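Local coordinates for protein dehydrogenase (Chromobacterium violaceum, PDB 3Q2I) that binds NADH and UDP-GlcNAcA and probably oxidises the sugar at C3, an early step towards 2,3-diacetamido-2,3-dideoxy-D-mannuronic acid, at residues N160-W165 and S239-M244; L41-D46 and A72-D77. All blocks are in the same frame, centred on the assembly; numbering follows the deposited sequence. Where two conformers were deposited one is given.

Contact 1 (N160-W165 and S239-M244)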
loop_
_atom_site.group_PDB
_atom_site.type_symbol
_atom_site.label_atom_id
_atom_site.label_comp_id
_atom_site.label_asym_id
_atom_site.label_seq_id
_atom_site.Cartn_x
_atom_site.Cartn_y
_atom_site.Cartn_z
ATOM N N ASN A 160 5.868 -29.001 7.760
ATOM C CA ASN A 160 6.062 -28.302 9.026
ATOM C C ASN A 160 7.434 -28.580 9.569
ATOM O O ASN A 160 7.824 -29.747 9.654
ATOM C CB ASN A 160 4.973 -28.693 10.037
ATOM C CG ASN A 160 5.189 -28.097 11.393
ATOM O OD1 ASN A 160 5.293 -28.819 12.374
ATOM N ND2 ASN A 160 5.226 -26.775 11.486
ATOM N N VAL A 161 8.195 -27.541 9.853
ATOM C CA VAL A 161 9.506 -27.676 10.514
ATOM C C VAL A 161 9.418 -27.035 11.913
ATOM O O VAL A 161 9.008 -25.874 12.043
ATOM C CB VAL A 161 10.597 -26.986 9.696
ATOM C CG1 VAL A 161 11.952 -26.995 10.418
ATOM C CG2 VAL A 161 10.719 -27.662 8.342
ATOM N N ASN A 162 9.891 -27.699 12.970
ATOM C CA ASN A 162 9.919 -27.133 14.317
ATOM C C ASN A 162 11.324 -27.226 14.845
ATOM O O ASN A 162 11.977 -28.264 14.723
ATOM C CB ASN A 162 9.044 -27.887 15.319
ATOM C CG ASN A 162 7.573 -27.795 14.983
ATOM O OD1 ASN A 162 7.082 -26.772 14.525
ATOM N ND2 ASN A 162 6.836 -28.841 15.327
ATOM N N VAL A 163 11.817 -26.142 15.384
ATOM C CA VAL A 163 13.116 -26.132 16.114
ATOM C C VAL A 163 12.804 -25.500 17.452
ATOM O O VAL A 163 12.742 -24.265 17.581
ATOM C CB VAL A 163 14.211 -25.382 15.358
ATOM C CG1 VAL A 163 15.560 -25.458 16.166
ATOM C CG2 VAL A 163 14.397 -26.064 13.967
ATOM N N PHE A 164 12.634 -26.379 18.450
ATOM C CA PHE A 164 12.253 -25.925 19.804
ATOM C C PHE A 164 13.460 -26.228 20.708
ATOM O O PHE A 164 13.600 -27.343 21.201
ATOM C CB PHE A 164 11.014 -26.656 20.297
ATOM C CG PHE A 164 9.774 -26.470 19.416
ATOM C CD1 PHE A 164 9.578 -25.268 18.720
ATOM C CD2 PHE A 164 8.783 -27.428 19.344
ATOM C CE1 PHE A 164 8.435 -25.070 17.942
ATOM C CE2 PHE A 164 7.633 -27.219 18.569
ATOM C CZ PHE A 164 7.450 -26.004 17.905
ATOM N N TRP A 165 14.342 -25.254 20.823
ATOM C CA TRP A 165 15.631 -25.435 21.466
ATOM C C TRP A 165 15.815 -24.452 22.615
ATOM O O TRP A 165 14.937 -23.632 22.947
ATOM C CB TRP A 165 16.734 -25.232 20.417
ATOM C CG TRP A 165 16.954 -26.411 19.486
ATOM C CD1 TRP A 165 16.319 -27.642 19.445
ATOM C CD2 TRP A 165 17.949 -26.442 18.468
ATOM N NE1 TRP A 165 16.858 -28.413 18.439
ATOM C CE2 TRP A 165 17.842 -27.685 17.810
ATOM C CE3 TRP A 165 18.877 -25.498 17.995
ATOM C CZ2 TRP A 165 18.676 -28.027 16.734
ATOM C CZ3 TRP A 165 19.713 -25.840 16.931
ATOM C CH2 TRP A 165 19.601 -27.107 16.304
ATOM N N SER A 239 4.848 -24.300 7.344
ATOM C CA SER A 239 5.358 -23.342 8.330
ATOM C C SER A 239 6.648 -23.851 8.955
ATOM O O SER A 239 6.877 -25.071 9.012
ATOM C CB SER A 239 4.330 -23.175 9.454
ATOM O OG SER A 239 4.025 -24.399 10.096
ATOM N N MET A 240 7.482 -22.925 9.397
ATOM C CA MET A 240 8.613 -23.243 10.256
ATOM C C MET A 240 8.532 -22.419 11.527
ATOM O O MET A 240 8.294 -21.206 11.469
ATOM C CB MET A 240 9.915 -22.889 9.523
ATOM C CG MET A 240 11.072 -23.290 10.424
ATOM S SD MET A 240 12.634 -23.154 9.508
ATOM C CE MET A 240 13.789 -23.282 10.845
ATOM N N ASN A 241 8.642 -23.108 12.669
ATOM C CA ASN A 241 8.457 -22.474 13.983
ATOM C C ASN A 241 9.751 -22.671 14.740
ATOM O O ASN A 241 10.314 -23.797 14.728
ATOM C CB ASN A 241 7.396 -23.240 14.770
ATOM C CG ASN A 241 6.086 -23.268 14.065
ATOM O OD1 ASN A 241 5.540 -22.224 13.716
ATOM N ND2 ASN A 241 5.574 -24.463 13.798
ATOM N N VAL A 242 10.298 -21.611 15.319
ATOM C CA VAL A 242 11.545 -21.737 16.053
ATOM C C VAL A 242 11.470 -20.987 17.384
ATOM O O VAL A 242 10.958 -19.858 17.438
ATOM C CB VAL A 242 12.717 -21.280 15.172
ATOM C CG1 VAL A 242 12.724 -22.084 13.877
ATOM C CG2 VAL A 242 12.614 -19.790 14.792
ATOM N N THR A 243 12.021 -21.555 18.468
ATOM C CA THR A 243 12.297 -20.705 19.617
ATOM C C THR A 243 13.540 -21.226 20.298
ATOM O O THR A 243 13.800 -22.426 20.191
ATOM C CB THR A 243 11.156 -20.630 20.655
ATOM O OG1 THR A 243 11.490 -19.687 21.694
ATOM C CG2 THR A 243 10.783 -22.044 21.155
ATOM N N MET A 244 14.309 -20.320 20.885
ATOM C CA MET A 244 15.472 -20.679 21.742
ATOM C C MET A 244 15.067 -20.592 23.213
ATOM O O MET A 244 15.937 -20.589 24.101
ATOM C CB MET A 244 16.674 -19.777 21.434
ATOM C CG MET A 244 17.243 -19.951 20.042
ATOM S SD MET A 244 17.697 -21.645 19.609
ATOM C CE MET A 244 16.647 -22.026 18.211
#
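Val161 and Met240 pack closely, the valine CB 3.8 Å from the methionine CG. Met240 runs fully extended, its CG anti to the backbone N (chi1 -178°), which carries SD and CE along Val161 CG1. Tyr195 of helix 193-203 covers both residues. Beyond the last bridge, Met244 doubles back and brings SD to 3.8 Å from Trp165 CB. Val163 CG1 lies over the centre of the indole, 3.4 Å above its plane; the tryptophan side chain touches the bound UDP-sugar, and its NE1 bonds to Val269 O.

The two strands are parallel neighbours inside the mixed sheet of the C-terminal alpha/beta domain, joined in register by five backbone hydrogen bonds, among them Val163 N to Asn241 O at 2.9 Å.

In place of this apolar packing, the face carrying Asn162, Asn241 and Ser239 is hydrogen-bonded, and it too is buried, against a second subunit. Asn241 ND2 gives a nearly straight bond (174°) to Asn162 OD1, 2.9 Å away, with the two amides almost coplanar. Asn241 OD1 bonds to Thr227 OG1 and to Ser239 OG of the second subunit, whose Asn241 OD1 reciprocally bonds Ser239 OG. Phe164 turns the CE1 edge of its ring to Asn241 CB at 3.8 Å; a looser spot is its CD1, 4.2 Å from Thr243 CG2.

Contact 2 (L41-D46 and A72-D77). With NAI (1,4-dihydronicotinamide adenine dinucleotide), chain B.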
loop_
_atom_site.group_PDB
_atom_site.type_symbol
_atom_site.label_atom_id
_atom_site.label_comp_id
_atom_site.label_asym_id
_atom_site.label_seq_id
_atom_site.Cartn_x
_atom_site.Cartn_y
_atom_site.Cartn_z
ATOM N N LEU A 41 46.834 -28.440 7.703
ATOM C CA LEU A 41 46.564 -27.077 8.130
ATOM C C LEU A 41 47.893 -26.392 8.418
ATOM O O LEU A 41 48.579 -26.749 9.377
ATOM C CB LEU A 41 45.658 -27.101 9.370
ATOM C CG LEU A 41 45.310 -25.733 9.957
ATOM C CD1 LEU A 41 44.372 -24.961 9.021
ATOM C CD2 LEU A 41 44.569 -26.079 11.246
ATOM N N ILE A 42 48.252 -25.397 7.620
ATOM C CA ILE A 42 49.574 -24.800 7.671
ATOM C C ILE A 42 49.628 -23.406 8.283
ATOM O O ILE A 42 50.708 -22.907 8.597
ATOM C CB ILE A 42 50.252 -24.791 6.272
ATOM C CG1 ILE A 42 49.297 -24.172 5.238
ATOM C CG2 ILE A 42 50.504 -26.222 5.801
ATOM C CD1 ILE A 42 49.991 -23.588 4.007
ATOM N N ASP A 43 48.472 -22.742 8.446
ATOM C CA ASP A 43 48.490 -21.386 8.952
ATOM C C ASP A 43 47.154 -21.120 9.665
ATOM O O ASP A 43 46.125 -21.598 9.186
ATOM C CB ASP A 43 48.611 -20.408 7.785
ATOM C CG ASP A 43 49.969 -20.464 7.132
ATOM O OD1 ASP A 43 50.898 -19.823 7.686
ATOM O OD2 ASP A 43 50.086 -21.148 6.094
ATOM N N VAL A 44 47.213 -20.458 10.815
ATOM C CA VAL A 44 46.003 -20.127 11.583
ATOM C C VAL A 44 46.083 -18.665 11.970
ATOM O O VAL A 44 47.163 -18.061 12.082
ATOM C CB VAL A 44 45.747 -21.020 12.816
ATOM C CG1 VAL A 44 45.375 -22.415 12.419
ATOM C CG2 VAL A 44 46.952 -20.986 13.809
ATOM N N CYS A 45 44.905 -18.038 12.138
ATOM C CA CYS A 45 44.860 -16.613 12.391
ATOM C C CYS A 45 43.765 -16.323 13.423
ATOM O O CYS A 45 42.659 -16.868 13.321
ATOM C CB CYS A 45 44.514 -15.853 11.104
ATOM S SG CYS A 45 44.237 -14.099 11.377
ATOM N N ASP A 46 44.101 -15.498 14.412
ATOM C CA ASP A 46 43.128 -14.964 15.372
ATOM C C ASP A 46 43.585 -13.638 15.952
ATOM O O ASP A 46 44.794 -13.430 16.201
ATOM C CB ASP A 46 42.744 -15.995 16.447
ATOM C CG ASP A 46 41.388 -15.697 17.085
ATOM O OD1 ASP A 46 41.221 -14.557 17.572
ATOM O OD2 ASP A 46 40.510 -16.580 17.074
ATOM N N ALA A 72 49.179 -12.609 2.917
ATOM C CA ALA A 72 50.488 -12.276 2.342
ATOM C C ALA A 72 51.527 -13.415 2.455
ATOM O O ALA A 72 52.526 -13.432 1.732
ATOM C CB ALA A 72 51.026 -10.997 2.988
ATOM N N GLN A 73 51.313 -14.368 3.353
ATOM C CA GLN A 73 52.330 -15.371 3.626
ATOM C C GLN A 73 51.975 -16.788 3.189
ATOM O O GLN A 73 52.827 -17.538 2.700
ATOM C CB GLN A 73 52.730 -15.330 5.099
ATOM C CG GLN A 73 53.278 -13.986 5.549
ATOM C CD GLN A 73 53.440 -13.949 7.048
ATOM O OE1 GLN A 73 53.775 -14.970 7.655
ATOM N NE2 GLN A 73 53.193 -12.788 7.660
ATOM N N THR A 74 50.718 -17.176 3.359
ATOM C CA THR A 74 50.354 -18.574 3.260
ATOM C C THR A 74 50.352 -19.039 1.804
ATOM O O THR A 74 50.055 -18.269 0.897
ATOM C CB THR A 74 48.990 -18.831 3.939
ATOM O OG1 THR A 74 48.769 -20.240 4.073
ATOM C CG2 THR A 74 47.848 -18.208 3.116
ATOM N N ASP A 75 50.711 -20.287 1.562
ATOM C CA ASP A 75 50.434 -20.850 0.245
ATOM C C ASP A 75 49.347 -21.904 0.383
ATOM O O ASP A 75 49.361 -22.971 -0.229
ATOM C CB ASP A 75 51.723 -21.335 -0.439
ATOM C CG ASP A 75 52.393 -22.471 0.300
ATOM O OD1 ASP A 75 52.049 -22.762 1.464
ATOM O OD2 ASP A 75 53.268 -23.117 -0.317
ATOM N N ALA A 76 48.373 -21.612 1.244
ATOM C CA ALA A 76 47.242 -22.527 1.362
ATOM C C ALA A 76 46.499 -22.540 0.038
ATOM O O ALA A 76 46.535 -21.547 -0.689
ATOM C CB ALA A 76 46.296 -22.063 2.498
ATOM N N ASP A 77 45.844 -23.658 -0.257
ATOM C CA ASP A 77 44.925 -23.766 -1.394
ATOM C C ASP A 77 43.578 -23.107 -1.008
ATOM O O ASP A 77 42.965 -22.430 -1.829
ATOM C CB ASP A 77 44.687 -25.240 -1.711
ATOM C CG ASP A 77 45.953 -25.935 -2.211
ATOM O OD1 ASP A 77 46.521 -25.416 -3.179
ATOM O OD2 ASP A 77 46.385 -26.915 -1.588
HETATM P PA NAI B . 33.576 -17.856 18.423
HETATM O O1A NAI B . 33.224 -16.557 19.023
HETATM O O2A NAI B . 33.816 -19.114 19.369
HETATM O O5B NAI B . 34.847 -17.786 17.489
HETATM C C5B NAI B . 35.272 -16.461 17.341
HETATM C C4B NAI B . 36.688 -16.478 16.782
HETATM O O4B NAI B . 36.932 -15.519 15.738
HETATM C C3B NAI B . 37.321 -15.931 18.063
HETATM O O3B NAI B . 38.423 -16.754 18.475
HETATM C C2B NAI B . 37.615 -14.453 17.758
HETATM O O2B NAI B . 38.711 -13.907 18.482
HETATM C C1B NAI B . 37.938 -14.607 16.253
HETATM N N9A NAI B . 37.934 -13.359 15.526
HETATM C C8A NAI B . 36.997 -12.358 15.614
HETATM N N7A NAI B . 37.300 -11.429 14.751
HETATM C C5A NAI B . 38.381 -11.812 13.990
HETATM C C6A NAI B . 39.143 -11.233 12.955
HETATM N N6A NAI B . 38.832 -10.004 12.412
HETATM N N1A NAI B . 40.201 -11.912 12.481
HETATM C C2A NAI B . 40.516 -13.082 12.999
HETATM N N3A NAI B . 39.851 -13.690 13.978
HETATM C C4A NAI B . 38.788 -13.049 14.507
HETATM O O3 NAI B . 32.408 -18.254 17.415
HETATM P PN NAI B . 32.063 -19.640 16.823
HETATM O O1N NAI B . 30.933 -20.285 17.575
HETATM O O2N NAI B . 33.281 -20.552 16.538
HETATM O O5D NAI B . 31.224 -19.346 15.459
HETATM C C5D NAI B . 32.133 -19.095 14.413
HETATM C C4D NAI B . 31.437 -19.134 13.056
HETATM O O4D NAI B . 31.049 -20.507 12.881
HETATM C C3D NAI B . 30.085 -18.367 12.996
HETATM O O3D NAI B . 29.944 -17.915 11.647
HETATM C C2D NAI B . 29.037 -19.458 13.250
HETATM O O2D NAI B . 27.806 -19.193 12.582
HETATM C C1D NAI B . 29.675 -20.729 12.618
HETATM N N1N NAI B . 29.202 -21.959 13.213
HETATM C C2N NAI B . 28.774 -22.929 12.434
HETATM C C3N NAI B . 28.233 -24.115 12.945
HETATM C C7N NAI B . 27.787 -25.211 12.056
HETATM O O7N NAI B . 26.952 -26.051 12.336
HETATM N N7N NAI B . 28.323 -25.330 10.806
HETATM C C4N NAI B . 28.071 -24.193 14.343
HETATM C C5N NAI B . 28.632 -23.194 15.120
HETATM C C6N NAI B . 29.185 -22.077 14.546
#
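The second strand of the NAD-binding Rossmann fold meets the turn after helix 67-73 through Asp43 and Thr74, while just beyond its C-terminal end Asp46 holds the adenosine ribose of the dinucleotide. The turn leads on into strand 78-81, and strand 14-19 lies between that strand and strand 39-45 in the parallel sheet. Thr74 and Ala76 both rest on Ala17 of this intervening strand.

The polar link is short: Thr74 OG1 donates to Asp43 OD2 over 2.6 Å. The hydroxyl approaches from well above the carboxylate plane, 56° out of it. Thr74 holds OG1 opposite its own backbone N (chi1 -168°), and from there the same oxygen also accepts the backbone N-H of Ala76, at 3.2 Å from N to OG1, closing an ST turn. One hydroxyl thus ties the turn to itself and to the strand. The remaining carboxylate oxygen, Asp43 OD1, bonds to His64 NE2 at the edge strand 62-64, so Asp43 connects two different elements beside its own strand.

Asp46, in the loop after the strand, is the acidic residue that typically binds the adenosine ribose hydroxyls in NAD-dependent Rossmann enzymes. Its OD1 receives the ribose hydroxyl O2B of the dinucleotide at 2.7 Å, and OD2 receives O3B at 2.5 Å. The backbone amides of Asp48 and Cys21 also bond to OD1 and OD2 respectively and help to fix the carboxylate. A carboxylate facing O2B is consistent with a preference for NAD over a cofactor phosphorylated there.

Beside the Asp43-Thr74 bond, Ile42 crosses Thr74 at about a right angle. Its CD1 ends 4.3 Å from Ala76 CB and 3.4 Å from Asp75 OD1, whose partner oxygen OD2 forms a salt bridge with Arg15 NH1.

How the contacts relate
The two contacts lie in different domains, on opposite sides of the chain's centre. Their own centres are about 39 Å apart and their nearest atoms about 23 Å. Contact 2 comes first along the chain and is complete before contact 1 begins: it belongs to the parallel sheet of the N-terminal Rossmann domain, contact 1 to the mixed sheet of the C-terminal domain, and they share no strand or helix. One dinucleotide spans from Asp46 of contact 2 to near Trp165 of contact 1, its nicotinamide end about 8 Å from the tryptophan side chain at the nearest atoms, consistent with cofactor and UDP-sugar meeting between the two domains.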